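Long-range contacts in TbpB (Actinobacillus pleuropneumoniae, PDB 3HOL), which probably binds host transferrin as the lipoprotein component of the bacterial transferrin receptor, serving iron acquisition: residues F286-L291 / Q487-S492; G295-L300 / Q361-A366; S334-M339 / A481-G486; K377-W382 / K504-K509; T443-T448 / F467-V472. All coordinates share one frame; numbering follows the deposited sequence.

Contact 1: residues F286-L291 / Q487-S492; sequences FSISEL and QFHHKS
His489 and Ile288 meet because their first torsions bring the two groups together: CG of His489 sits between its backbone N and carbonyl carbon, the crowded position (chi1 61°), while CG1 of Ile288 lies anti to the backbone N (chi1 -164°) and CG2 takes the place between N and the carbonyl carbon. The imidazole and the branched chain cross at about a right angle. CE1 of His489 lies 3.7 Å from Ile288 CB, an approach oblique to the ring, and 3.8 Å from Ile288 CG2. On the far side of NE2, His489 CD2 comes to 3.4 Å from Phe286 O, again obliquely. Ile288 belongs to strand 287-290 of the handle, which pairs with strand 272-282; ahead of it, Phe286 and Ser287 both face Asp282 in a G1 beta bulge. The opposing residues lie on barrel strand 483-492, so mainly side-chain packing joins handle to barrel at the surface, with no hydrogen bond between the two segments. Phe286 CB touches Lys491 CB at 4.0 Å and stands equally far, 4.0 Å, from His490 O; its ring leads away from 487-492, and the side chain also touches Ser496. The Gln487 and Ile288 side chains also cross at about a right angle. The 3.0 Å contact between Gln487 NE2 and Ile288 CD1 is too short for ordinary packing and is doubtful; NE2 itself is hydrogen-bonded to Ser279.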
# COMPACT_ATOMS: atom_id res chain seq x y z
N PHE A 286 19.75 -8.41 11.31
CA PHE A 286 18.64 -9.25 11.83
C PHE A 286 17.56 -8.37 12.46
O PHE A 286 17.06 -8.65 13.55
CB PHE A 286 19.14 -10.39 12.75
CG PHE A 286 20.09 -11.34 12.06
CD1 PHE A 286 19.62 -12.50 11.46
CD2 PHE A 286 21.45 -11.02 11.94
CE1 PHE A 286 20.50 -13.37 10.76
CE2 PHE A 286 22.35 -11.87 11.25
CZ PHE A 286 21.86 -13.06 10.67
N SER A 287 17.23 -7.29 11.76
CA SER A 287 16.19 -6.35 12.18
C SER A 287 15.07 -6.35 11.14
O SER A 287 15.32 -6.69 9.99
CB SER A 287 16.80 -4.96 12.30
OG SER A 287 17.34 -4.56 11.04
N ILE A 288 13.85 -5.98 11.56
CA ILE A 288 12.65 -6.03 10.68
C ILE A 288 12.18 -4.62 10.34
O ILE A 288 12.30 -3.75 11.18
CB ILE A 288 11.53 -6.90 11.31
CG1 ILE A 288 10.47 -7.30 10.28
CG2 ILE A 288 10.87 -6.21 12.51
CD1 ILE A 288 9.87 -8.68 10.53
N SER A 289 11.71 -4.37 9.11
CA SER A 289 11.07 -3.11 8.77
C SER A 289 9.84 -3.33 7.86
O SER A 289 9.76 -4.36 7.18
CB SER A 289 12.06 -2.12 8.13
OG SER A 289 12.46 -2.55 6.85
N GLU A 290 8.91 -2.39 7.90
CA GLU A 290 7.68 -2.46 7.12
C GLU A 290 7.94 -2.10 5.68
O GLU A 290 8.73 -1.20 5.39
CB GLU A 290 6.64 -1.49 7.72
CG GLU A 290 6.13 -1.90 9.06
CD GLU A 290 5.42 -3.25 9.05
OE1 GLU A 290 4.76 -3.67 8.03
OE2 GLU A 290 5.48 -3.90 10.11
N LEU A 291 7.28 -2.79 4.76
CA LEU A 291 7.25 -2.42 3.35
C LEU A 291 5.95 -1.73 3.02
O LEU A 291 4.90 -2.11 3.55
CB LEU A 291 7.34 -3.67 2.45
CG LEU A 291 8.71 -4.36 2.45
CD1 LEU A 291 8.60 -5.75 1.74
CD2 LEU A 291 9.84 -3.47 1.83
N GLN A 487 7.07 -15.44 9.76
CA GLN A 487 8.46 -15.04 9.86
C GLN A 487 8.90 -15.02 11.30
O GLN A 487 8.10 -14.87 12.21
CB GLN A 487 8.67 -13.66 9.26
CG GLN A 487 7.89 -12.59 9.97
CD GLN A 487 7.29 -11.58 9.02
OE1 GLN A 487 6.29 -11.86 8.30
NE2 GLN A 487 7.86 -10.37 9.02
N PHE A 488 10.19 -15.19 11.49
CA PHE A 488 10.75 -15.04 12.81
C PHE A 488 12.17 -14.56 12.64
O PHE A 488 12.79 -14.81 11.61
CB PHE A 488 10.67 -16.34 13.63
CG PHE A 488 11.23 -17.60 12.95
CD1 PHE A 488 12.56 -18.00 13.17
CD2 PHE A 488 10.40 -18.44 12.19
CE1 PHE A 488 13.07 -19.21 12.60
CE2 PHE A 488 10.90 -19.65 11.59
CZ PHE A 488 12.23 -20.02 11.79
N HIS A 489 12.65 -13.83 13.64
CA HIS A 489 14.05 -13.42 13.64
C HIS A 489 14.54 -13.23 15.08
O HIS A 489 13.76 -13.05 16.02
CB HIS A 489 14.26 -12.17 12.81
CG HIS A 489 13.50 -10.98 13.31
ND1 HIS A 489 12.14 -10.83 13.10
CD2 HIS A 489 13.90 -9.92 14.05
CE1 HIS A 489 11.74 -9.70 13.67
NE2 HIS A 489 12.78 -9.13 14.25
N HIS A 490 15.85 -13.33 15.25
CA HIS A 490 16.43 -13.24 16.57
C HIS A 490 17.91 -12.96 16.41
O HIS A 490 18.52 -13.32 15.39
CB HIS A 490 16.20 -14.53 17.35
CG HIS A 490 16.69 -14.46 18.76
ND1 HIS A 490 16.02 -13.77 19.75
CD2 HIS A 490 17.82 -14.93 19.33
CE1 HIS A 490 16.70 -13.85 20.87
NE2 HIS A 490 17.80 -14.55 20.65
N LYS A 491 18.47 -12.26 17.39
CA LYS A 491 19.89 -11.92 17.36
C LYS A 491 20.41 -11.88 18.78
O LYS A 491 19.81 -11.25 19.66
CB LYS A 491 20.08 -10.58 16.65
CG LYS A 491 21.50 -10.03 16.68
CD LYS A 491 21.52 -8.64 16.09
CE LYS A 491 22.83 -7.93 16.34
NZ LYS A 491 22.91 -6.73 15.43
N SER A 492 21.50 -12.61 19.03
CA SER A 492 22.23 -12.53 20.30
C SER A 492 23.61 -13.11 20.10
O SER A 492 23.97 -13.49 18.99
CB SER A 492 21.50 -13.23 21.46
OG SER A 492 21.72 -14.64 21.46

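Contact 2: residues G295-L300 / Q361-A366; sequences GDASVL and QGERTA
With CG anti to the carbonyl carbon (chi1 -49°) and an extended chain, Gln361 carries its amide across to two carbonyls of 295-300: NE2 donates to Val299 O at 2.7 Å, almost straight at 175°, and to Ala297 O at 3.0 Å, more bent at 147°. Both acceptors lie close to the plane of the amide, so the two bonds fix its rotation, although NE2 stands well above each carbonyl plane. The segment gripped is a type I turn from Asp296 to Val299 overlapped by an Asx turn, in which Asp296 OD1 accepts from Ser298 N at 2.9 Å; it leads into the small antiparallel pair 299-302 and 305-308 of the handle. Asp296 O takes the turn's own bond from Val299 N and a further one from Asn293. Glu363 supplies an acceptor for the turn: its OE2 uses the anti lone pair to receive Ala297 N at 2.8 Å. A water bridges this same oxygen to Ser298 OG. The carboxylates of Asp296 and Glu363 run side by side, OD1 of Asp296 lying 3.7 Å from OE2 of Glu363, a repulsion probably eased by Lys15, which forms a salt bridge with Glu363 and a long, weak ion pair with Asp296.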
# COMPACT_ATOMS: atom_id res chain seq x y z
N GLY A 295 -2.14 -4.05 -0.79
CA GLY A 295 -3.06 -5.19 -0.80
C GLY A 295 -2.81 -6.20 -1.92
O GLY A 295 -3.54 -7.15 -2.07
N ASP A 296 -1.76 -5.99 -2.70
CA ASP A 296 -1.34 -6.98 -3.71
C ASP A 296 0.03 -7.52 -3.28
O ASP A 296 1.05 -6.82 -3.36
CB ASP A 296 -1.30 -6.34 -5.10
CG ASP A 296 -1.15 -7.39 -6.21
OD1 ASP A 296 -0.67 -8.50 -5.92
OD2 ASP A 296 -1.53 -7.12 -7.36
N ALA A 297 0.06 -8.77 -2.79
CA ALA A 297 1.29 -9.38 -2.29
C ALA A 297 2.26 -9.62 -3.45
O ALA A 297 3.47 -9.84 -3.23
CB ALA A 297 0.99 -10.70 -1.57
N SER A 298 1.75 -9.57 -4.68
CA SER A 298 2.60 -9.76 -5.88
C SER A 298 3.20 -8.46 -6.42
O SER A 298 3.85 -8.44 -7.47
CB SER A 298 1.85 -10.51 -6.98
OG SER A 298 1.50 -11.79 -6.47
N VAL A 299 3.04 -7.38 -5.66
CA VAL A 299 3.71 -6.14 -6.00
C VAL A 299 4.64 -5.83 -4.83
O VAL A 299 4.21 -5.72 -3.66
CB VAL A 299 2.67 -5.02 -6.25
CG1 VAL A 299 3.34 -3.66 -6.36
CG2 VAL A 299 1.81 -5.33 -7.51
N LEU A 300 5.93 -5.75 -5.12
CA LEU A 300 6.90 -5.51 -4.07
C LEU A 300 7.49 -4.15 -4.35
O LEU A 300 8.05 -3.93 -5.43
CB LEU A 300 7.98 -6.62 -4.11
CG LEU A 300 9.20 -6.46 -3.20
CD1 LEU A 300 8.80 -6.67 -1.72
CD2 LEU A 300 10.32 -7.43 -3.61
N GLN A 361 5.21 -10.99 1.96
CA GLN A 361 3.97 -10.25 1.77
C GLN A 361 2.78 -11.20 1.67
O GLN A 361 2.89 -12.26 1.08
CB GLN A 361 4.06 -9.36 0.51
CG GLN A 361 5.37 -8.50 0.45
CD GLN A 361 5.23 -7.33 -0.54
OE1 GLN A 361 5.52 -6.16 -0.20
NE2 GLN A 361 4.73 -7.61 -1.74
N GLY A 362 1.64 -10.82 2.23
CA GLY A 362 0.47 -11.67 2.15
C GLY A 362 -0.80 -10.84 2.23
O GLY A 362 -0.81 -9.75 2.82
N GLU A 363 -1.86 -11.36 1.62
CA GLU A 363 -3.19 -10.74 1.61
C GLU A 363 -4.05 -11.57 2.55
O GLU A 363 -4.48 -12.66 2.16
CB GLU A 363 -3.77 -10.81 0.17
CG GLU A 363 -2.86 -10.15 -0.86
CD GLU A 363 -3.17 -10.52 -2.31
OE1 GLU A 363 -4.29 -10.98 -2.61
OE2 GLU A 363 -2.28 -10.34 -3.17
N ARG A 364 -4.28 -11.09 3.78
CA ARG A 364 -4.93 -11.93 4.82
C ARG A 364 -6.28 -12.41 4.41
O ARG A 364 -7.07 -11.64 3.84
CB ARG A 364 -5.15 -11.16 6.12
CG ARG A 364 -3.93 -10.88 6.91
CD ARG A 364 -3.41 -12.14 7.66
NE ARG A 364 -2.19 -11.78 8.41
CZ ARG A 364 -2.10 -11.69 9.74
NH1 ARG A 364 -0.94 -11.34 10.28
NH2 ARG A 364 -3.16 -11.94 10.53
N THR A 365 -6.62 -13.63 4.81
CA THR A 365 -8.00 -14.14 4.68
C THR A 365 -8.99 -13.26 5.46
O THR A 365 -8.74 -12.93 6.64
CB THR A 365 -8.08 -15.58 5.23
OG1 THR A 365 -7.12 -16.39 4.52
CG2 THR A 365 -9.52 -16.18 5.10
N ALA A 366 -10.13 -12.91 4.85
CA ALA A 366 -11.18 -12.24 5.61
C ALA A 366 -11.61 -13.14 6.79
O ALA A 366 -11.80 -14.37 6.63
CB ALA A 366 -12.39 -11.87 4.69
O HOH W 1 -0.99 -11.96 -4.65

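Contact 3: residues S334-M339 / A481-G486; sequences SNLEYM and AAELGG
Glu483, with by far the largest buried area here, sends its carboxylate from the barrel strand into the loop 334-338 of the handle, where two successive backbone amides receive it. Its OE2 accepts from Glu337 N at 2.6 Å in a nearly linear bond (177°), and its OE1 accepts from Tyr338 N at 2.9 Å (156°); both donors come from the syn side, somewhat out of the carboxylate plane. The chain is extended beyond CG (chi2 180°), which carries the carboxylate to the loop, and the two bonds hold the group against rotation. The Leu336 side chain crosses that of Glu483 at a slant, its CD2 3.8 Å from Glu483 CD, while the Tyr338 ring presents an edge, its CD2 3.7 Å from Glu483 OE2. Met339, the second main contributor, sets SD 3.3 Å from Leu484 O and CE 3.9 Å from Gly485 CA; the glycine leaves room for this methyl. The loop follows the Cys332-Cys333 disulfide and opens strand 339-346, Tyr338 sharing a backbone hydrogen bond with Glu363 of strand 356-363, whereas Glu483 begins barrel strand 483-492, which lies between strands 470-477 and 495-508.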
# COMPACT_ATOMS: atom_id res chain seq x y z
N SER A 334 5.50 -20.30 -7.31
CA SER A 334 4.54 -20.48 -8.42
C SER A 334 3.17 -21.09 -7.99
O SER A 334 2.17 -20.92 -8.67
CB SER A 334 5.18 -21.33 -9.55
OG SER A 334 5.56 -22.60 -9.03
N ASN A 335 3.14 -21.79 -6.87
CA ASN A 335 1.92 -22.42 -6.38
C ASN A 335 1.19 -21.63 -5.29
O ASN A 335 0.21 -22.12 -4.71
CB ASN A 335 2.22 -23.85 -5.91
CG ASN A 335 3.05 -23.88 -4.61
OD1 ASN A 335 3.94 -23.07 -4.39
ND2 ASN A 335 2.76 -24.84 -3.77
N LEU A 336 1.66 -20.41 -5.00
CA LEU A 336 0.98 -19.54 -4.02
C LEU A 336 0.50 -18.30 -4.74
O LEU A 336 1.27 -17.69 -5.49
CB LEU A 336 1.93 -19.14 -2.89
CG LEU A 336 2.52 -20.31 -2.08
CD1 LEU A 336 3.66 -19.83 -1.12
CD2 LEU A 336 1.42 -21.03 -1.34
N GLU A 337 -0.77 -17.97 -4.56
CA GLU A 337 -1.40 -16.85 -5.30
C GLU A 337 -1.66 -15.61 -4.44
O GLU A 337 -1.85 -14.50 -4.98
CB GLU A 337 -2.72 -17.34 -5.89
CG GLU A 337 -2.57 -18.49 -6.92
CD GLU A 337 -2.69 -17.98 -8.33
OE1 GLU A 337 -1.83 -18.31 -9.18
OE2 GLU A 337 -3.63 -17.21 -8.60
N TYR A 338 -1.67 -15.77 -3.11
CA TYR A 338 -2.10 -14.67 -2.21
C TYR A 338 -1.00 -14.21 -1.24
O TYR A 338 -1.28 -13.41 -0.32
CB TYR A 338 -3.36 -15.07 -1.44
CG TYR A 338 -4.53 -15.35 -2.37
CD1 TYR A 338 -5.35 -14.33 -2.82
CD2 TYR A 338 -4.79 -16.66 -2.84
CE1 TYR A 338 -6.42 -14.57 -3.67
CE2 TYR A 338 -5.85 -16.91 -3.71
CZ TYR A 338 -6.66 -15.87 -4.10
OH TYR A 338 -7.70 -16.11 -4.96
N MET A 339 0.22 -14.71 -1.46
CA MET A 339 1.42 -14.34 -0.71
C MET A 339 2.65 -14.57 -1.59
O MET A 339 2.57 -15.27 -2.58
CB MET A 339 1.54 -15.18 0.59
CG MET A 339 1.61 -16.72 0.39
SD MET A 339 2.28 -17.56 1.85
CE MET A 339 3.76 -16.60 2.23
N ALA A 481 -8.24 -19.47 3.22
CA ALA A 481 -7.10 -19.75 4.10
C ALA A 481 -6.28 -20.98 3.67
O ALA A 481 -5.67 -21.65 4.51
CB ALA A 481 -7.54 -19.89 5.57
N ALA A 482 -6.24 -21.22 2.36
CA ALA A 482 -5.51 -22.35 1.78
C ALA A 482 -4.01 -22.10 1.71
O ALA A 482 -3.26 -22.99 1.31
CB ALA A 482 -6.04 -22.66 0.37
N GLU A 483 -3.58 -20.88 2.04
CA GLU A 483 -2.16 -20.54 2.09
C GLU A 483 -1.86 -19.96 3.46
O GLU A 483 -2.69 -19.25 4.05
CB GLU A 483 -1.79 -19.53 0.97
CG GLU A 483 -2.19 -20.02 -0.46
CD GLU A 483 -1.84 -19.06 -1.58
OE1 GLU A 483 -1.21 -18.03 -1.31
OE2 GLU A 483 -2.17 -19.33 -2.77
N LEU A 484 -0.67 -20.26 3.96
CA LEU A 484 -0.19 -19.65 5.22
C LEU A 484 1.27 -19.26 5.08
O LEU A 484 1.99 -19.79 4.21
CB LEU A 484 -0.43 -20.54 6.46
CG LEU A 484 0.39 -21.84 6.70
CD1 LEU A 484 1.79 -21.62 7.25
CD2 LEU A 484 -0.36 -22.75 7.63
N GLY A 485 1.70 -18.29 5.89
CA GLY A 485 3.09 -17.86 5.87
C GLY A 485 3.43 -17.12 7.15
O GLY A 485 2.54 -16.73 7.91
N GLY A 486 4.71 -16.90 7.39
CA GLY A 486 5.10 -16.12 8.56
C GLY A 486 6.60 -15.96 8.63
O GLY A 486 7.32 -16.29 7.69

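Contact 4: residues K377-W382 / K504-K509; sequences KYIGTW and KQQVKK
Gln505 lies over the phenol ring of Tyr378, the two side chains crossing at a slant. CB of Gln505 stands 3.9 Å from the centroid of the Tyr378 ring and 25° off its normal, a CH-pi contact; CA of the same glutamine is over that face too, nearer the rim. CG of Gln505 lies anti to the backbone N (chi1 -156°), which lays the extended chain along the ring with CG 3.7 Å from Tyr378 CZ, and the amide stands steeply to the ring plane. Tyr378 OH is held elsewhere, by the carbonyl O of Ala481. This pair occupies one face of the sheet; Ile379 and Lys504 point to the other. There Ile379 meets Gln506 at about a right angle, CG1 of Ile379 packing 3.4 Å from CG of Gln506. The strands concerned, 375-387 and 495-508, are the first and last of the C-lobe barrel, and their antiparallel pairing closes it. Tyr378 and Gln505 form the non-hydrogen-bonded pair. Ile379 and Lys504 are the hydrogen-bonded one, with Ile379 N to Lys504 O at 3.0 Å and Lys504 N to Ile379 O at 2.9 Å. Farther along, Gln506 N gives a more bent bond of 2.9 Å to Lys377 O, and a water joins Lys377 N to Gln506 O, continuing the connection where the strands diverge. The axes of the short segments make an angle of 122° between their N-to-C directions, consistent with twisting of the strands here. Lys377 turns its amine away to a salt bridge with Asp409.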
# COMPACT_ATOMS: atom_id res chain seq x y z
N LYS A 377 -3.06 -30.35 6.75
CA LYS A 377 -1.62 -30.33 6.54
C LYS A 377 -1.32 -29.20 5.57
O LYS A 377 -2.02 -29.07 4.57
CB LYS A 377 -1.17 -31.61 5.84
CG LYS A 377 0.30 -31.93 5.98
CD LYS A 377 0.60 -32.20 7.45
CE LYS A 377 1.70 -33.19 7.64
NZ LYS A 377 1.59 -33.68 9.03
N TYR A 378 -0.29 -28.41 5.86
CA TYR A 378 0.24 -27.48 4.89
C TYR A 378 1.69 -27.83 4.61
O TYR A 378 2.42 -28.24 5.51
CB TYR A 378 0.12 -26.02 5.35
CG TYR A 378 -1.28 -25.45 5.45
CD1 TYR A 378 -2.19 -25.92 6.42
CD2 TYR A 378 -1.69 -24.40 4.62
CE1 TYR A 378 -3.48 -25.38 6.51
CE2 TYR A 378 -2.96 -23.85 4.72
CZ TYR A 378 -3.85 -24.35 5.65
OH TYR A 378 -5.11 -23.81 5.72
N ILE A 379 2.07 -27.68 3.35
CA ILE A 379 3.43 -27.98 2.88
C ILE A 379 3.98 -26.83 2.01
O ILE A 379 3.32 -26.35 1.10
CB ILE A 379 3.46 -29.28 1.99
CG1 ILE A 379 2.93 -30.50 2.74
CG2 ILE A 379 4.88 -29.55 1.45
CD1 ILE A 379 3.74 -30.88 3.97
N GLY A 380 5.22 -26.44 2.25
CA GLY A 380 5.84 -25.41 1.42
C GLY A 380 7.33 -25.43 1.61
O GLY A 380 7.94 -26.49 1.78
N THR A 381 7.93 -24.24 1.59
CA THR A 381 9.37 -24.11 1.68
C THR A 381 9.72 -22.81 2.45
O THR A 381 8.83 -22.17 3.00
CB THR A 381 10.01 -24.22 0.28
OG1 THR A 381 11.43 -24.20 0.40
CG2 THR A 381 9.58 -23.09 -0.67
N TRP A 382 11.00 -22.44 2.49
CA TRP A 382 11.39 -21.27 3.24
C TRP A 382 12.71 -20.72 2.72
O TRP A 382 13.39 -21.37 1.92
CB TRP A 382 11.41 -21.58 4.75
CG TRP A 382 12.36 -22.69 5.22
CD1 TRP A 382 12.54 -23.93 4.67
CD2 TRP A 382 13.23 -22.63 6.36
NE1 TRP A 382 13.46 -24.66 5.40
CE2 TRP A 382 13.92 -23.88 6.43
CE3 TRP A 382 13.49 -21.65 7.34
CZ2 TRP A 382 14.85 -24.16 7.44
CZ3 TRP A 382 14.42 -21.92 8.33
CH2 TRP A 382 15.09 -23.17 8.38
N LYS A 504 1.19 -24.36 1.34
CA LYS A 504 -0.11 -24.53 0.71
C LYS A 504 -0.84 -25.68 1.42
O LYS A 504 -0.20 -26.68 1.74
CB LYS A 504 0.09 -24.86 -0.77
CG LYS A 504 -1.19 -25.21 -1.49
CD LYS A 504 -1.90 -24.01 -2.03
CE LYS A 504 -1.97 -24.10 -3.55
NZ LYS A 504 -2.98 -23.16 -4.07
N GLN A 505 -2.14 -25.51 1.68
CA GLN A 505 -3.01 -26.57 2.21
C GLN A 505 -2.92 -27.79 1.28
O GLN A 505 -2.77 -27.65 0.06
CB GLN A 505 -4.46 -26.08 2.33
CG GLN A 505 -5.34 -26.83 3.36
CD GLN A 505 -6.81 -26.37 3.33
OE1 GLN A 505 -7.26 -25.57 4.17
NE2 GLN A 505 -7.56 -26.89 2.37
N GLN A 506 -2.96 -28.97 1.87
CA GLN A 506 -2.83 -30.23 1.16
C GLN A 506 -4.15 -30.99 1.17
O GLN A 506 -5.01 -30.76 2.03
CB GLN A 506 -1.77 -31.12 1.82
CG GLN A 506 -0.36 -30.55 1.84
CD GLN A 506 0.18 -30.29 0.45
OE1 GLN A 506 0.33 -29.14 0.02
NE2 GLN A 506 0.48 -31.36 -0.27
N VAL A 507 -4.29 -31.90 0.21
CA VAL A 507 -5.36 -32.90 0.24
C VAL A 507 -4.69 -34.27 0.08
O VAL A 507 -3.63 -34.38 -0.57
CB VAL A 507 -6.48 -32.59 -0.84
CG1 VAL A 507 -5.92 -32.68 -2.27
CG2 VAL A 507 -7.69 -33.50 -0.67
N LYS A 508 -5.26 -35.31 0.69
CA LYS A 508 -4.72 -36.68 0.55
C LYS A 508 -4.96 -37.33 -0.83
O LYS A 508 -5.50 -36.70 -1.76
CB LYS A 508 -5.11 -37.59 1.73
CG LYS A 508 -6.53 -37.45 2.32
CD LYS A 508 -6.71 -38.50 3.44
CE LYS A 508 -7.86 -38.17 4.41
NZ LYS A 508 -9.21 -38.58 3.90
N LYS A 509 -4.56 -38.60 -0.96
CA LYS A 509 -4.68 -39.38 -2.21
C LYS A 509 -3.83 -38.80 -3.33
O LYS A 509 -3.55 -39.48 -4.33
CB LYS A 509 -6.15 -39.52 -2.66
CG LYS A 509 -6.88 -40.71 -2.07
CD LYS A 509 -8.12 -41.05 -2.88
CE LYS A 509 -8.46 -42.53 -2.74
NZ LYS A 509 -9.58 -42.94 -3.65
O HOH W 2 -4.58 -31.46 4.84

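Contact 5: residues T443-T448 / F467-V472; sequences TGKAKT and FNDVAV
Consecutive antiparallel strands of the C-lobe barrel, joined by a long connection without regular structure, meet here: 441-447 and 470-477. Ala446 and Val470 form one hydrogen-bonded pair, with Ala446 N to Val470 O at 2.6 Å; Gly444 and Val472 form the next, with Val472 N to Gly444 O at 2.9 Å. Between them Lys445 and Ala471 make a non-hydrogen-bonded pair. Past Val470 the match slips: Thr448 N bonds to Phe467 O at 2.9 Å, so that Asn468 and Asp469 stand between the same bonds as Lys447 alone, Asn468 being the one that touches it; the left-handed backbone of Asp469 (phi 56°, psi 32°) is consistent with the extra residue. Thr448 OG1, between the backbone N and the carbonyl carbon (chi1 59°), accepts from Phe467 N at 3.1 Å, while CG2 lies in the plane of the Phe467 ring at the edge, 3.9 Å from CD2 of Phe467. On the face shared by Ala446, Val470 and Val472, Val472 CG2 presses to 3.3 Å from Ala446 CB, tighter than usual packing. Lys445, which points to the face of Ala471, crosses Asp469 of the adjoining loop at a slant, its CD 3.5 Å from Asp469 OD1. Strand 431-438 flanks 441-447 on its other edge, and strand 483-492 borders 470-477, with Phe488 against Val470 and Val472; Phe467 also reaches Val497 of strand 495-508.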
# COMPACT_ATOMS: atom_id res chain seq x y z
N THR A 443 0.43 -16.69 16.11
CA THR A 443 1.67 -16.23 16.75
C THR A 443 2.06 -17.28 17.76
O THR A 443 1.22 -17.98 18.31
CB THR A 443 1.50 -14.90 17.57
OG1 THR A 443 0.48 -15.08 18.57
CG2 THR A 443 1.11 -13.74 16.70
N GLY A 444 3.35 -17.37 18.01
CA GLY A 444 3.85 -18.40 18.86
C GLY A 444 5.35 -18.29 18.91
O GLY A 444 5.88 -17.19 18.88
N LYS A 445 6.02 -19.45 18.95
CA LYS A 445 7.44 -19.53 19.26
C LYS A 445 8.14 -20.51 18.33
O LYS A 445 7.57 -21.57 17.98
CB LYS A 445 7.64 -20.03 20.70
CG LYS A 445 7.10 -19.15 21.79
CD LYS A 445 7.88 -17.84 21.87
CE LYS A 445 7.38 -16.97 23.03
NZ LYS A 445 7.68 -15.58 22.67
N ALA A 446 9.37 -20.17 17.95
CA ALA A 446 10.22 -21.10 17.23
C ALA A 446 11.38 -21.54 18.13
O ALA A 446 11.84 -20.76 18.98
CB ALA A 446 10.76 -20.46 16.00
N LYS A 447 11.83 -22.78 17.94
CA LYS A 447 12.99 -23.30 18.69
C LYS A 447 13.70 -24.38 17.89
O LYS A 447 13.16 -24.93 16.91
CB LYS A 447 12.54 -23.90 20.02
CG LYS A 447 11.55 -25.04 19.85
CD LYS A 447 11.13 -25.66 21.16
CE LYS A 447 11.97 -26.89 21.42
NZ LYS A 447 11.46 -27.61 22.59
N THR A 448 14.91 -24.69 18.31
CA THR A 448 15.61 -25.86 17.78
C THR A 448 15.35 -27.01 18.73
O THR A 448 14.76 -26.82 19.82
CB THR A 448 17.15 -25.65 17.74
OG1 THR A 448 17.61 -25.38 19.06
CG2 THR A 448 17.51 -24.46 16.87
N PHE A 467 18.24 -22.39 19.63
CA PHE A 467 17.29 -21.31 19.82
C PHE A 467 16.12 -21.78 20.67
O PHE A 467 15.63 -22.91 20.49
CB PHE A 467 16.79 -20.79 18.46
CG PHE A 467 17.85 -20.07 17.66
CD1 PHE A 467 18.14 -18.72 17.91
CD2 PHE A 467 18.57 -20.75 16.67
CE1 PHE A 467 19.14 -18.05 17.18
CE2 PHE A 467 19.57 -20.09 15.92
CZ PHE A 467 19.85 -18.73 16.18
N ASN A 468 15.69 -20.94 21.60
CA ASN A 468 14.42 -21.13 22.30
C ASN A 468 13.59 -19.85 22.39
O ASN A 468 14.16 -18.76 22.43
CB ASN A 468 14.66 -21.65 23.72
CG ASN A 468 15.21 -23.03 23.73
OD1 ASN A 468 14.46 -24.01 23.83
ND2 ASN A 468 16.53 -23.13 23.55
N ASP A 469 12.26 -20.00 22.42
CA ASP A 469 11.34 -18.87 22.68
C ASP A 469 11.51 -17.69 21.68
O ASP A 469 11.29 -16.51 22.05
CB ASP A 469 11.44 -18.40 24.16
CG ASP A 469 10.29 -18.93 25.07
OD1 ASP A 469 9.34 -19.59 24.57
OD2 ASP A 469 10.31 -18.66 26.30
N VAL A 470 11.88 -17.99 20.43
CA VAL A 470 11.94 -16.99 19.35
C VAL A 470 10.54 -16.70 18.84
O VAL A 470 9.82 -17.61 18.45
CB VAL A 470 12.83 -17.45 18.20
CG1 VAL A 470 12.88 -16.42 17.07
CG2 VAL A 470 14.23 -17.71 18.74
N ALA A 471 10.15 -15.42 18.85
CA ALA A 471 8.81 -15.03 18.45
C ALA A 471 8.60 -15.39 16.97
O ALA A 471 9.45 -15.14 16.13
CB ALA A 471 8.58 -13.53 18.69
N VAL A 472 7.46 -16.02 16.70
CA VAL A 472 7.07 -16.29 15.33
C VAL A 472 5.70 -15.69 15.18
O VAL A 472 4.87 -15.84 16.07
CB VAL A 472 6.93 -17.81 15.02
CG1 VAL A 472 6.67 -18.04 13.51
CG2 VAL A 472 8.14 -18.55 15.46
O HOH W 3 15.79 -26.24 21.99

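Contacts 1 and 3 both join the handle to the barrel of the C-lobe through adjoining parts of strand 483-492, about 21 Å apart between centres. Contact 2 lies wholly within the handle, its centre about 9 Å from that of contact 3. Contacts 4 and 5 belong to the barrel, centres about 22 Å apart in one curled antiparallel sheet; between centres, contact 4 is about 10 Å from contact 3, and contact 5 about 13 Å from contact 1. Along the chain, contact 2 nests inside contact 1 and crosses contact 3, contact 4 alternates with contacts 1 and 3, and contact 5 nests within contacts 1, 3 and 4. Handle segments precede their barrel partners, and late strand 483-492 ties the two parts into one lobe.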